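Local coordinates for protein AT-less polyketide synthase (Streptomyces platensis subsp. rosaceus, PDB 4TKT) that probably catalyses decarboxylative Claisen condensation of acyl units, as the sixth ketosynthase domain of an AT-less modular synthase that builds the polyketide isomigrastatin, at residues 110-113 and 114-117; 101-104 and 105-109; 396-399 and 400-403. All coordinates share one frame; numbering follows the deposited sequence.

Interaction 1 of 3, residues 110-113 and 114-117; sequences GYSR and GALR. With SO4 (sulfate ion), chain C.
R117 folds back along the first turn of its helix and lies beside R113, the two side chains running the same way. Its CB sits 3.7 Å from R113 O, the carbonyl that also accepts the R117 backbone N-H. CG, anti to the carbonyl carbon (chi1 -66°), comes closer still, 3.3 Å from the same R113 O. The chain then bends at chi3, and CD and NE turn toward a sulfate ion, probably taken up from the crystallisation liquor. NE donates to sulfate O4 at 3.2 Å and NH2 to sulfate O2 at 2.9 Å; NH1 turns back to within 3.5 Å of R113 CB and donates to the carbonyl of L173. One face of the R117 guanidinium lies over G114 CA and R113 O, the latter offset toward the rim. This turn begins helix 113-121, with S112 as N-cap: S112 OG accepts a weak bond from A115 N (3.3 Å), while S112 O takes the L116 N-H at 2.9 Å. Just before the cap, Y111 lays one ring face against L116 CD1, a CH-pi contact 4.2 Å from the centroid. A115 CB packs near CD1 of the same ring, whose OH is hydrogen-bonded to D269.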
loop_
_atom_site.group_PDB
_atom_site.type_symbol
_atom_site.label_atom_id
_atom_site.label_comp_id
_atom_site.label_asym_id
_atom_site.label_seq_id
_atom_site.Cartn_x
_atom_site.Cartn_y
_atom_site.Cartn_z
ATOM N N GLY A 110 6.471 3.704 -11.714
ATOM C CA GLY A 110 7.391 4.196 -12.719
ATOM C C GLY A 110 6.916 5.509 -13.303
ATOM O O GLY A 110 7.053 5.758 -14.500
ATOM N N TYR A 111 6.352 6.354 -12.451
ATOM C CA TYR A 111 5.869 7.660 -12.877
ATOM C C TYR A 111 6.414 8.784 -12.014
ATOM O O TYR A 111 6.408 8.698 -10.787
ATOM C CB TYR A 111 4.342 7.707 -12.848
ATOM C CG TYR A 111 3.681 7.145 -14.082
ATOM C CD1 TYR A 111 3.536 7.919 -15.225
ATOM C CD2 TYR A 111 3.194 5.846 -14.101
ATOM C CE1 TYR A 111 2.929 7.412 -16.355
ATOM C CE2 TYR A 111 2.585 5.329 -15.226
ATOM C CZ TYR A 111 2.456 6.117 -16.350
ATOM O OH TYR A 111 1.850 5.605 -17.473
ATOM N N SER A 112 6.886 9.840 -12.661
ATOM C CA SER A 112 7.138 11.089 -11.963
ATOM C C SER A 112 5.817 11.839 -11.871
ATOM O O SER A 112 4.853 11.480 -12.550
ATOM C CB SER A 112 8.192 11.925 -12.685
ATOM O OG SER A 112 7.736 12.314 -13.969
ATOM N N ARG A 113 5.769 12.868 -11.032
ATOM C CA ARG A 113 4.569 13.687 -10.887
ATOM C C ARG A 113 4.099 14.236 -12.231
ATOM O O ARG A 113 2.938 14.073 -12.605
ATOM C CB ARG A 113 4.824 14.838 -9.915
ATOM C CG ARG A 113 4.385 14.559 -8.491
ATOM C CD ARG A 113 5.511 14.813 -7.511
ATOM N NE ARG A 113 6.171 16.089 -7.760
ATOM C CZ ARG A 113 7.364 16.411 -7.276
ATOM N NH1 ARG A 113 8.026 15.546 -6.518
ATOM N NH2 ARG A 113 7.899 17.592 -7.555
ATOM N N GLY A 114 5.011 14.875 -12.957
ATOM C CA GLY A 114 4.685 15.482 -14.235
ATOM C C GLY A 114 4.224 14.479 -15.271
ATOM O O GLY A 114 3.261 14.722 -15.999
ATOM N N ALA A 115 4.913 13.346 -15.334
ATOM C CA ALA A 115 4.581 12.307 -16.297
ATOM C C ALA A 115 3.202 11.728 -16.010
ATOM O O ALA A 115 2.411 11.499 -16.925
ATOM C CB ALA A 115 5.634 11.210 -16.280
ATOM N N LEU A 116 2.918 11.499 -14.731
ATOM C CA LEU A 116 1.637 10.935 -14.328
ATOM C C LEU A 116 0.484 11.861 -14.704
ATOM O O LEU A 116 -0.540 11.405 -15.209
ATOM C CB LEU A 116 1.619 10.652 -12.826
ATOM C CG LEU A 116 0.368 9.942 -12.302
ATOM C CD1 LEU A 116 0.133 8.647 -13.057
ATOM C CD2 LEU A 116 0.485 9.677 -10.809
ATOM N N ARG A 117 0.654 13.159 -14.467
ATOM C CA ARG A 117 -0.373 14.133 -14.831
ATOM C C ARG A 117 -0.619 14.146 -16.339
ATOM O O ARG A 117 -1.765 14.160 -16.787
ATOM C CB ARG A 117 0.011 15.531 -14.350
ATOM C CG ARG A 117 0.060 15.669 -12.838
ATOM C CD ARG A 117 0.229 17.119 -12.417
ATOM N NE ARG A 117 1.484 17.691 -12.895
ATOM C CZ ARG A 117 2.593 17.781 -12.167
ATOM N NH1 ARG A 117 2.612 17.338 -10.918
ATOM N NH2 ARG A 117 3.687 18.318 -12.691
HETATM S S SO4 C . 2.055 19.817 -16.002
HETATM O O1 SO4 C . 2.010 20.965 -16.902
HETATM O O2 SO4 C . 3.092 20.033 -14.996
HETATM O O3 SO4 C . 2.364 18.607 -16.762
HETATM O O4 SO4 C . 0.759 19.664 -15.349
#

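Interaction 2 of 3, residues 101-104 and 105-109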
loop_
_atom_site.group_PDB
_atom_site.type_symbol
_atom_site.label_atom_id
_atom_site.label_comp_id
_atom_site.label_asym_id
_atom_site.label_seq_id
_atom_site.Cartn_x
_atom_site.Cartn_y
_atom_site.Cartn_z
ATOM N N CYS A 101 3.972 7.310 1.501
ATOM C CA CYS A 101 3.342 6.190 0.819
ATOM C C CYS A 101 2.929 6.559 -0.604
ATOM O O CYS A 101 3.114 5.780 -1.537
ATOM C CB CYS A 101 2.125 5.716 1.608
ATOM S SG CYS A 101 1.237 4.345 0.855
ATOM N N ALA A 102 2.362 7.752 -0.761
ATOM C CA ALA A 102 1.930 8.237 -2.067
ATOM C C ALA A 102 3.095 8.320 -3.046
ATOM O O ALA A 102 2.984 7.888 -4.194
ATOM C CB ALA A 102 1.265 9.593 -1.931
ATOM N N HIS A 103 4.210 8.876 -2.591
ATOM C CA HIS A 103 5.378 9.021 -3.445
ATOM C C HIS A 103 5.940 7.665 -3.847
ATOM O O HIS A 103 6.228 7.431 -5.021
ATOM C CB HIS A 103 6.464 9.844 -2.755
ATOM C CG HIS A 103 7.664 10.088 -3.615
ATOM N ND1 HIS A 103 7.648 10.955 -4.686
ATOM C CD2 HIS A 103 8.912 9.564 -3.574
ATOM C CE1 HIS A 103 8.836 10.961 -5.263
ATOM N NE2 HIS A 103 9.620 10.125 -4.608
ATOM N N THR A 104 6.088 6.775 -2.869
ATOM C CA THR A 104 6.616 5.440 -3.131
ATOM C C THR A 104 5.751 4.692 -4.141
ATOM O O THR A 104 6.261 3.894 -4.927
ATOM C CB THR A 104 6.725 4.607 -1.840
ATOM O OG1 THR A 104 5.473 4.636 -1.151
ATOM C CG2 THR A 104 7.793 5.174 -0.928
ATOM N N THR A 105 4.448 4.960 -4.130
ATOM C CA THR A 105 3.530 4.297 -5.051
ATOM C C THR A 105 3.761 4.772 -6.480
ATOM O O THR A 105 3.706 3.981 -7.422
ATOM C CB THR A 105 2.054 4.538 -4.674
ATOM O OG1 THR A 105 1.847 4.219 -3.292
ATOM C CG2 THR A 105 1.142 3.666 -5.524
ATOM N N LEU A 106 4.021 6.065 -6.643
ATOM C CA LEU A 106 4.320 6.607 -7.961
ATOM C C LEU A 106 5.632 6.036 -8.487
ATOM O O LEU A 106 5.757 5.727 -9.671
ATOM C CB LEU A 106 4.382 8.134 -7.924
ATOM C CG LEU A 106 3.095 8.875 -8.291
ATOM C CD1 LEU A 106 1.989 8.625 -7.274
ATOM C CD2 LEU A 106 3.365 10.359 -8.435
ATOM N N GLU A 107 6.609 5.891 -7.600
ATOM C CA GLU A 107 7.906 5.366 -7.997
ATOM C C GLU A 107 7.807 3.891 -8.367
ATOM O O GLU A 107 8.488 3.432 -9.281
ATOM C CB GLU A 107 8.937 5.573 -6.887
ATOM C CG GLU A 107 9.350 7.028 -6.712
ATOM C CD GLU A 107 10.475 7.204 -5.713
ATOM O OE1 GLU A 107 10.423 6.572 -4.638
ATOM O OE2 GLU A 107 11.415 7.974 -6.003
ATOM N N ASP A 108 6.951 3.154 -7.664
ATOM C CA ASP A 108 6.717 1.753 -7.990
ATOM C C ASP A 108 6.028 1.640 -9.344
ATOM O O ASP A 108 6.274 0.702 -10.101
ATOM C CB ASP A 108 5.873 1.067 -6.913
ATOM C CG ASP A 108 5.784 -0.438 -7.111
ATOM O OD1 ASP A 108 6.845 -1.087 -7.240
ATOM O OD2 ASP A 108 4.656 -0.975 -7.144
ATOM N N ALA A 109 5.165 2.605 -9.642
ATOM C CA ALA A 109 4.447 2.629 -10.910
ATOM C C ALA A 109 5.354 3.071 -12.054
ATOM O O ALA A 109 5.048 2.842 -13.223
ATOM C CB ALA A 109 3.237 3.543 -10.816
#
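The imidazole of H103 has E107 CG over one face, 4.2 Å from the ring centroid and 28° off its normal, a CH-pi contact one helical turn along. The carboxylate of E107 stays on that face, over the NE2 rim, its plane turned 47° from that of the imidazole, and OE2 lies 3.1 Å from H103 NE2. F80 meets the H103 ring in an edge-to-face pair. With CG anti to the carbonyl carbon and the chain extended beyond it, E107 reaches along the imidazole, and its OE1 accepts a hydrogen bond from the backbone N of Y605.

A different side of the helix is organised around one carbonyl, C101 O, where three donors gather. T105 N donates to C101 O at 3.0 Å, the helical bond. T105 OG1 donates to C101 O at 2.7 Å, tilted 34° from the carbonyl plane. T104 OG1 approaches C101 O from above that plane, also at 2.7 Å, and is shared with Q100 O. Two successive threonine hydroxyls thus fold back on the preceding turn, which satisfies that of the buried T105. L106 lays its CD1 3.3 Å from A102 O, on the turn before. D108 has its CB 3.5 Å from T104 O, and its OD2 accepts from the backbone N of M14.

C101 and T105 pack on strand 252-260, A102 and T105 on strand 208-214, and T104 and T105 on strand 9-17, so helix 93-109 is here a largely buried helix packed on the central mixed sheet, consistent with the layered thiolase-like fold of ketosynthases.

Interaction 3 of 3, residues 396-399 and 400-403; sequences IDFA and DSPF
S401 OG donates to F398 O in a very short hydrogen bond of 2.5 Å, a length doubtful at this resolution, and accepts from F403 N at 3.2 Å, the latter closing an ST turn. The hydroxyl is gripped from two directions, and it reaches both partners because it stands between the backbone N and the carbonyl carbon of its own residue (chi1 77°). A weak backbone bond, S401 N to A399 O at 3.3 Å, tightens the bend; A399 O is also held by R347.

Beyond these bonds, D397 and D400 bring like charges together, with OD2 of D397 and OD2 of D400 4.6 Å apart and the carboxylate planes 57° from parallel. D397 OD2 lies closer to D400 CB, at 3.3 Å. Both aspartates are exposed, so solvent probably moderates the repulsion.

The F398 ring takes S401 OG at its edge, in plane, 3.6 Å from CD1, and packs the same CD1 4.1 Å from F403 CB. I396 CG2 covers the centre of one F398 face. Helix 328-340 packs against the bend, meeting F398 through I333, S401 through N337 and F403 through L336, while F403 leads into strand 403-405, beside strand 350-353.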
loop_
_atom_site.group_PDB
_atom_site.type_symbol
_atom_site.label_atom_id
_atom_site.label_comp_id
_atom_site.label_asym_id
_atom_site.label_seq_id
_atom_site.Cartn_x
_atom_site.Cartn_y
_atom_site.Cartn_z
ATOM N N ILE A 396 -17.904 -23.296 13.000
ATOM C CA ILE A 396 -17.732 -23.223 11.552
ATOM C C ILE A 396 -17.508 -24.592 10.915
ATOM O O ILE A 396 -16.643 -25.358 11.342
ATOM C CB ILE A 396 -16.552 -22.305 11.180
ATOM C CG1 ILE A 396 -16.759 -20.908 11.767
ATOM C CG2 ILE A 396 -16.385 -22.232 9.670
ATOM C CD1 ILE A 396 -15.674 -19.930 11.396
ATOM N N ASP A 397 -18.294 -24.886 9.884
ATOM C CA ASP A 397 -18.163 -26.135 9.144
ATOM C C ASP A 397 -17.595 -25.871 7.755
ATOM O O ASP A 397 -18.337 -25.600 6.811
ATOM C CB ASP A 397 -19.517 -26.843 9.043
ATOM C CG ASP A 397 -19.411 -28.221 8.420
ATOM O OD1 ASP A 397 -18.292 -28.773 8.374
ATOM O OD2 ASP A 397 -20.453 -28.756 7.986
ATOM N N PHE A 398 -16.273 -25.947 7.637
ATOM C CA PHE A 398 -15.605 -25.688 6.366
ATOM C C PHE A 398 -15.767 -26.846 5.393
ATOM O O PHE A 398 -15.667 -26.664 4.180
ATOM C CB PHE A 398 -14.122 -25.395 6.595
ATOM C CG PHE A 398 -13.825 -23.946 6.843
ATOM C CD1 PHE A 398 -14.448 -22.963 6.092
ATOM C CD2 PHE A 398 -12.934 -23.564 7.830
ATOM C CE1 PHE A 398 -14.183 -21.628 6.314
ATOM C CE2 PHE A 398 -12.662 -22.227 8.059
ATOM C CZ PHE A 398 -13.289 -21.258 7.300
ATOM N N ALA A 399 -16.020 -28.035 5.932
ATOM C CA ALA A 399 -16.237 -29.220 5.113
ATOM C C ALA A 399 -17.448 -29.037 4.204
ATOM O O ALA A 399 -17.413 -29.401 3.028
ATOM C CB ALA A 399 -16.413 -30.446 5.992
ATOM N N ASP A 400 -18.517 -28.473 4.757
ATOM C CA ASP A 400 -19.712 -28.169 3.978
ATOM C C ASP A 400 -19.706 -26.697 3.581
ATOM O O ASP A 400 -20.597 -25.933 3.954
ATOM C CB ASP A 400 -20.977 -28.510 4.767
ATOM C CG ASP A 400 -22.231 -28.456 3.912
ATOM O OD1 ASP A 400 -22.121 -28.627 2.680
ATOM O OD2 ASP A 400 -23.326 -28.242 4.475
ATOM N N SER A 401 -18.685 -26.309 2.827
ATOM C CA SER A 401 -18.516 -24.927 2.405
ATOM C C SER A 401 -17.721 -24.897 1.105
ATOM O O SER A 401 -17.110 -25.897 0.730
ATOM C CB SER A 401 -17.808 -24.117 3.492
ATOM O OG SER A 401 -16.420 -24.399 3.508
ATOM N N PRO A 402 -17.727 -23.753 0.404
ATOM C CA PRO A 402 -16.892 -23.651 -0.797
ATOM C C PRO A 402 -15.403 -23.619 -0.474
ATOM O O PRO A 402 -14.583 -23.727 -1.383
ATOM C CB PRO A 402 -17.324 -22.317 -1.420
ATOM C CG PRO A 402 -18.646 -22.008 -0.815
ATOM C CD PRO A 402 -18.605 -22.582 0.563
ATOM N N PHE A 403 -15.062 -23.486 0.804
ATOM C CA PHE A 403 -13.704 -23.119 1.183
ATOM C C PHE A 403 -12.850 -24.234 1.772
ATOM O O PHE A 403 -13.351 -25.266 2.219
ATOM C CB PHE A 403 -13.749 -21.966 2.186
ATOM C CG PHE A 403 -14.595 -20.815 1.742
ATOM C CD1 PHE A 403 -14.190 -20.010 0.692
ATOM C CD2 PHE A 403 -15.791 -20.535 2.376
ATOM C CE1 PHE A 403 -14.966 -18.947 0.279
ATOM C CE2 PHE A 403 -16.571 -19.473 1.969
ATOM C CZ PHE A 403 -16.158 -18.678 0.919
#

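Interaction 2 comes first along the chain, linking successive turns of helix 93-109. Interaction 1 follows directly: G110 ends that helix in a Schellman motif, with Y111 N bonded to L106 O, and S112 caps helix 113-121. L116 CD2 packs on L106 CG, which joins the two helices across the bend. The contacts lie in series, neither nested nor crossing, and each closes only a local turn. Interaction 3 comes nearly three hundred residues later, about 46 Å from interaction 1 between centres and on the opposite side of the chain's centre. There residues 396-403 shape the approach to an outermost strand, within this chain, of the mixed sheet, whereas interaction 2 packs against its inner strands.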